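Local coordinates for putative transcriptional regulator, IclR family (Arthrobacter aurescens, PDB 3OBF), which probably acts as a DNA-binding transcriptional regulator of the IclR family, represented here by its C-terminal, GAF-like domain, at residues 4-16 and 159-171. Residues are numbered along the deposited sequence; the frame is centred on the assembly and turned at random.
Sequences EERRVAYPVLREL and ACAAAAAKVTTRL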
loop_
_atom_site.group_PDB
_atom_site.type_symbol
_atom_site.label_atom_id
_atom_site.label_comp_id
_atom_site.label_asym_id
_atom_site.label_seq_id
_atom_site.Cartn_x
_atom_site.Cartn_y
_atom_site.Cartn_z
ATOM N N GLU A 4 -11.285 13.942 -5.769
ATOM C CA GLU A 4 -11.648 14.064 -4.364
ATOM C C GLU A 4 -10.651 13.314 -3.444
ATOM O O GLU A 4 -10.257 13.817 -2.380
ATOM C CB GLU A 4 -13.093 13.624 -4.100
ATOM C CG GLU A 4 -13.659 14.221 -2.783
ATOM C CD GLU A 4 -14.964 13.549 -2.278
ATOM O OE1 GLU A 4 -15.750 13.006 -3.097
ATOM O OE2 GLU A 4 -15.220 13.576 -1.039
ATOM N N GLU A 5 -10.229 12.130 -3.878
ATOM C CA GLU A 5 -9.276 11.333 -3.114
ATOM C C GLU A 5 -7.983 12.142 -2.918
ATOM O O GLU A 5 -7.456 12.226 -1.809
ATOM C CB GLU A 5 -8.942 10.016 -3.854
ATOM C CG GLU A 5 -10.048 8.949 -3.743
ATOM C CD GLU A 5 -11.174 9.131 -4.755
ATOM O OE1 GLU A 5 -11.164 10.050 -5.620
ATOM O OE2 GLU A 5 -12.087 8.324 -4.699
ATOM N N ARG A 6 -7.490 12.718 -4.009
ATOM C CA ARG A 6 -6.251 13.466 -3.974
ATOM C C ARG A 6 -6.365 14.692 -3.079
ATOM O O ARG A 6 -5.443 14.997 -2.307
ATOM C CB ARG A 6 -5.786 13.840 -5.387
ATOM C CG ARG A 6 -5.050 12.657 -6.085
ATOM C CD ARG A 6 -4.440 13.050 -7.423
ATOM N NE ARG A 6 -5.478 13.426 -8.385
ATOM C CZ ARG A 6 -5.885 14.668 -8.652
ATOM N NH1 ARG A 6 -6.855 14.862 -9.544
ATOM N NH2 ARG A 6 -5.340 15.718 -8.049
ATOM N N ARG A 7 -7.506 15.371 -3.171
ATOM C CA ARG A 7 -7.734 16.563 -2.393
ATOM C C ARG A 7 -7.830 16.239 -0.883
ATOM O O ARG A 7 -7.216 16.894 -0.046
ATOM C CB ARG A 7 -8.993 17.293 -2.911
ATOM C CG ARG A 7 -9.567 18.331 -1.960
ATOM C CD ARG A 7 -10.230 19.471 -2.741
ATOM N NE ARG A 7 -9.247 20.090 -3.652
ATOM C CZ ARG A 7 -9.546 20.850 -4.717
ATOM N NH1 ARG A 7 -10.816 21.118 -5.029
ATOM N NH2 ARG A 7 -8.576 21.346 -5.485
ATOM N N VAL A 8 -8.594 15.216 -0.547
ATOM C CA VAL A 8 -8.808 14.893 0.845
ATOM C C VAL A 8 -7.524 14.324 1.446
ATOM O O VAL A 8 -7.229 14.543 2.615
ATOM C CB VAL A 8 -9.976 13.893 0.985
ATOM C CG1 VAL A 8 -9.877 13.134 2.286
ATOM C CG2 VAL A 8 -11.304 14.624 0.872
ATOM N N ALA A 9 -6.744 13.618 0.633
ATOM C CA ALA A 9 -5.580 12.944 1.140
ATOM C C ALA A 9 -4.435 13.883 1.395
ATOM O O ALA A 9 -3.635 13.619 2.297
ATOM C CB ALA A 9 -5.106 11.776 0.213
ATOM N N TYR A 10 -4.304 14.942 0.593
ATOM C CA TYR A 10 -3.094 15.753 0.695
ATOM C C TYR A 10 -2.716 16.235 2.130
ATOM O O TYR A 10 -1.576 16.036 2.538
ATOM C CB TYR A 10 -3.059 16.915 -0.307
ATOM C CG TYR A 10 -1.770 17.677 -0.148
ATOM C CD1 TYR A 10 -0.624 17.271 -0.813
ATOM C CD2 TYR A 10 -1.675 18.776 0.729
ATOM C CE1 TYR A 10 0.590 17.944 -0.653
ATOM C CE2 TYR A 10 -0.449 19.454 0.893
ATOM C CZ TYR A 10 0.665 19.010 0.202
ATOM O OH TYR A 10 1.859 19.643 0.343
ATOM N N PRO A 11 -3.668 16.863 2.884
ATOM C CA PRO A 11 -3.307 17.326 4.235
ATOM C C PRO A 11 -2.963 16.168 5.150
ATOM O O PRO A 11 -2.171 16.337 6.103
ATOM C CB PRO A 11 -4.589 17.970 4.775
ATOM C CG PRO A 11 -5.487 18.166 3.591
ATOM C CD PRO A 11 -5.061 17.183 2.535
ATOM N N VAL A 12 -3.595 15.020 4.895
ATOM C CA VAL A 12 -3.410 13.870 5.757
ATOM C C VAL A 12 -2.005 13.266 5.469
ATOM O O VAL A 12 -1.299 12.862 6.385
ATOM C CB VAL A 12 -4.552 12.829 5.571
ATOM C CG1 VAL A 12 -4.240 11.530 6.300
ATOM C CG2 VAL A 12 -5.905 13.378 6.054
ATOM N N LEU A 13 -1.591 13.253 4.214
ATOM C CA LEU A 13 -0.221 12.745 3.886
ATOM C C LEU A 13 0.832 13.682 4.447
ATOM O O LEU A 13 1.846 13.225 4.942
ATOM C CB LEU A 13 0.012 12.594 2.376
ATOM C CG LEU A 13 -0.861 11.674 1.529
ATOM C CD1 LEU A 13 -0.541 11.900 0.040
ATOM C CD2 LEU A 13 -0.707 10.170 1.917
ATOM N N ARG A 14 0.580 14.992 4.378
ATOM C CA ARG A 14 1.560 15.975 4.870
ATOM C C ARG A 14 1.767 15.765 6.387
ATOM O O ARG A 14 2.891 15.680 6.854
ATOM C CB ARG A 14 1.139 17.427 4.533
ATOM C CG ARG A 14 2.174 18.500 4.982
ATOM C CD ARG A 14 1.601 19.934 4.934
ATOM N NE ARG A 14 0.128 19.932 5.014
ATOM C CZ ARG A 14 -0.650 20.990 4.800
ATOM N NH1 ARG A 14 -0.118 22.174 4.501
ATOM N NH2 ARG A 14 -1.965 20.867 4.894
ATOM N N GLU A 15 0.661 15.633 7.114
ATOM C CA GLU A 15 0.655 15.356 8.533
ATOM C C GLU A 15 1.372 14.027 8.836
ATOM O O GLU A 15 2.099 13.914 9.830
ATOM C CB GLU A 15 -0.810 15.349 9.012
ATOM C CG GLU A 15 -1.125 15.059 10.526
ATOM C CD GLU A 15 -2.672 14.858 10.783
ATOM O OE1 GLU A 15 -3.369 14.161 9.964
ATOM O OE2 GLU A 15 -3.197 15.392 11.805
ATOM N N LEU A 16 1.157 13.015 7.997
ATOM C CA LEU A 16 1.732 11.721 8.257
ATOM C C LEU A 16 3.269 11.722 8.128
ATOM O O LEU A 16 3.981 11.069 8.913
ATOM C CB LEU A 16 1.117 10.685 7.324
ATOM C CG LEU A 16 1.615 9.233 7.404
ATOM C CD1 LEU A 16 1.308 8.676 8.797
ATOM C CD2 LEU A 16 0.991 8.318 6.247
ATOM N N ALA A 159 0.433 3.803 11.992
ATOM C CA ALA A 159 0.328 5.178 11.522
ATOM C C ALA A 159 -0.354 5.205 10.147
ATOM O O ALA A 159 -1.237 6.030 9.889
ATOM C CB ALA A 159 1.713 5.825 11.449
ATOM N N CYS A 160 0.039 4.262 9.292
ATOM C CA CYS A 160 -0.476 4.194 7.937
ATOM C C CYS A 160 -1.971 3.915 7.970
ATOM O O CYS A 160 -2.740 4.531 7.262
ATOM C CB CYS A 160 0.261 3.109 7.163
ATOM S SG CYS A 160 -0.088 3.073 5.449
ATOM N N ALA A 161 -2.366 2.972 8.816
ATOM C CA ALA A 161 -3.743 2.572 8.920
ATOM C C ALA A 161 -4.568 3.740 9.486
ATOM O O ALA A 161 -5.703 3.980 9.024
ATOM C CB ALA A 161 -3.853 1.353 9.813
ATOM N N ALA A 162 -3.998 4.471 10.450
ATOM C CA ALA A 162 -4.707 5.614 11.023
ATOM C C ALA A 162 -4.925 6.688 9.978
ATOM O O ALA A 162 -6.017 7.216 9.881
ATOM C CB ALA A 162 -3.979 6.186 12.274
ATOM N N ALA A 163 -3.904 6.975 9.162
ATOM C CA ALA A 163 -4.010 7.953 8.081
ATOM C C ALA A 163 -5.021 7.515 7.019
ATOM O O ALA A 163 -5.861 8.327 6.586
ATOM C CB ALA A 163 -2.634 8.219 7.436
ATOM N N ALA A 164 -4.973 6.244 6.615
ATOM C CA ALA A 164 -5.976 5.759 5.638
ATOM C C ALA A 164 -7.419 5.867 6.162
ATOM O O ALA A 164 -8.332 6.183 5.394
ATOM C CB ALA A 164 -5.679 4.343 5.151
ATOM N N ALA A 165 -7.606 5.632 7.468
ATOM C CA ALA A 165 -8.920 5.738 8.090
ATOM C C ALA A 165 -9.388 7.193 8.072
ATOM O O ALA A 165 -10.581 7.459 7.995
ATOM C CB ALA A 165 -8.906 5.207 9.537
ATOM N N LYS A 166 -8.445 8.128 8.188
ATOM C CA LYS A 166 -8.794 9.555 8.145
ATOM C C LYS A 166 -9.253 9.958 6.727
ATOM O O LYS A 166 -10.177 10.736 6.565
ATOM C CB LYS A 166 -7.580 10.425 8.513
ATOM C CG LYS A 166 -7.439 10.810 9.952
ATOM C CD LYS A 166 -6.694 12.131 10.092
ATOM C CE LYS A 166 -7.289 12.970 11.263
ATOM N NZ LYS A 166 -6.654 12.756 12.614
ATOM N N VAL A 167 -8.550 9.484 5.707
ATOM C CA VAL A 167 -8.968 9.758 4.341
ATOM C C VAL A 167 -10.361 9.155 4.047
ATOM O O VAL A 167 -11.233 9.828 3.499
ATOM C CB VAL A 167 -7.892 9.275 3.334
ATOM C CG1 VAL A 167 -8.343 9.499 1.850
ATOM C CG2 VAL A 167 -6.603 10.008 3.625
ATOM N N THR A 168 -10.571 7.904 4.450
ATOM C CA THR A 168 -11.858 7.234 4.276
ATOM C C THR A 168 -12.968 8.042 4.941
ATOM O O THR A 168 -13.997 8.323 4.318
ATOM C CB THR A 168 -11.832 5.837 4.896
ATOM O OG1 THR A 168 -10.936 4.999 4.167
ATOM C CG2 THR A 168 -13.240 5.197 4.913
ATOM N N THR A 169 -12.758 8.401 6.209
ATOM C CA THR A 169 -13.708 9.197 6.957
ATOM C C THR A 169 -14.024 10.475 6.201
ATOM O O THR A 169 -15.182 10.863 6.076
ATOM C CB THR A 169 -13.123 9.601 8.322
ATOM O OG1 THR A 169 -12.988 8.439 9.148
ATOM C CG2 THR A 169 -14.014 10.639 9.036
ATOM N N ARG A 170 -12.993 11.136 5.681
ATOM C CA ARG A 170 -13.215 12.416 5.050
ATOM C C ARG A 170 -13.899 12.305 3.699
ATOM O O ARG A 170 -14.469 13.278 3.231
ATOM C CB ARG A 170 -11.911 13.199 4.936
ATOM C CG ARG A 170 -11.397 13.752 6.243
ATOM C CD ARG A 170 -10.719 15.048 5.916
ATOM N NE ARG A 170 -9.563 15.374 6.748
ATOM C CZ ARG A 170 -8.419 15.870 6.255
ATOM N NH1 ARG A 170 -8.266 16.057 4.925
ATOM N NH2 ARG A 170 -7.418 16.152 7.085
ATOM N N LEU A 171 -13.850 11.119 3.086
ATOM C CA LEU A 171 -14.585 10.832 1.853
ATOM C C LEU A 171 -16.044 10.445 2.097
ATOM O O LEU A 171 -16.779 10.214 1.157
ATOM C CB LEU A 171 -13.898 9.713 1.049
ATOM C CG LEU A 171 -12.520 9.967 0.441
ATOM C CD1 LEU A 171 -11.980 8.677 -0.149
ATOM C CD2 LEU A 171 -12.580 11.010 -0.633
#
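Val12 fits as a knob among Ala163, Lys166, Val167 and Arg170, and its two methyls divide the work. CG1, anti to the backbone N (chi1 171°), is brought against Ala163, with 3.9 Å between Val12 CG1 and Ala163 CB, and also meets Val167 CG2. Val12 CG2 lies over one face of the Arg170 guanidinium, offset toward its rim, 3.3 Å from Arg170 NH2. Pro11 CG approaches the same flat group near its plane, at the edge. Arg170 NH1 comes within 3.0 Å of Val8 O, but the angle is too poor for a hydrogen bond. The Val8 side chain lies alongside the start of Arg170, the two pointing opposite ways, with Val8 CG1 3.3 Å from Arg170 CB and also against Val167 CG1, while Val8 CG2 faces Leu171 CD2. The segments' axes approach to 9.2 Å and run antiparallel but inclined, at 142° between their N-to-C directions, with Ala9 closest to Val167 by CA. This pairs the first and last helices of the IclR effector-binding domain, side by side on one face of its antiparallel sheet: Ala9 and Leu13 rest on Leu26 of strand 24-29, Cys160 and Ala164 on Ser126 of strand 121-129. Replacing Val8 with an alanine would probably open a gap between Val167 and Leu171 and leave the aliphatic part of Arg170 freer to shift. Farther along, Leu16 spreads its branches over two alanines, CD1 touching Ala159 CB and Leu16 CD2 reaching Ala163 CB at 3.8 Å. At the outer margin the extended Glu15 lies roughly perpendicular to Lys166; Glu15 OE2 and Lys166 NZ, 4.4 Å apart, are too far for a salt bridge, so any attraction is probably modest.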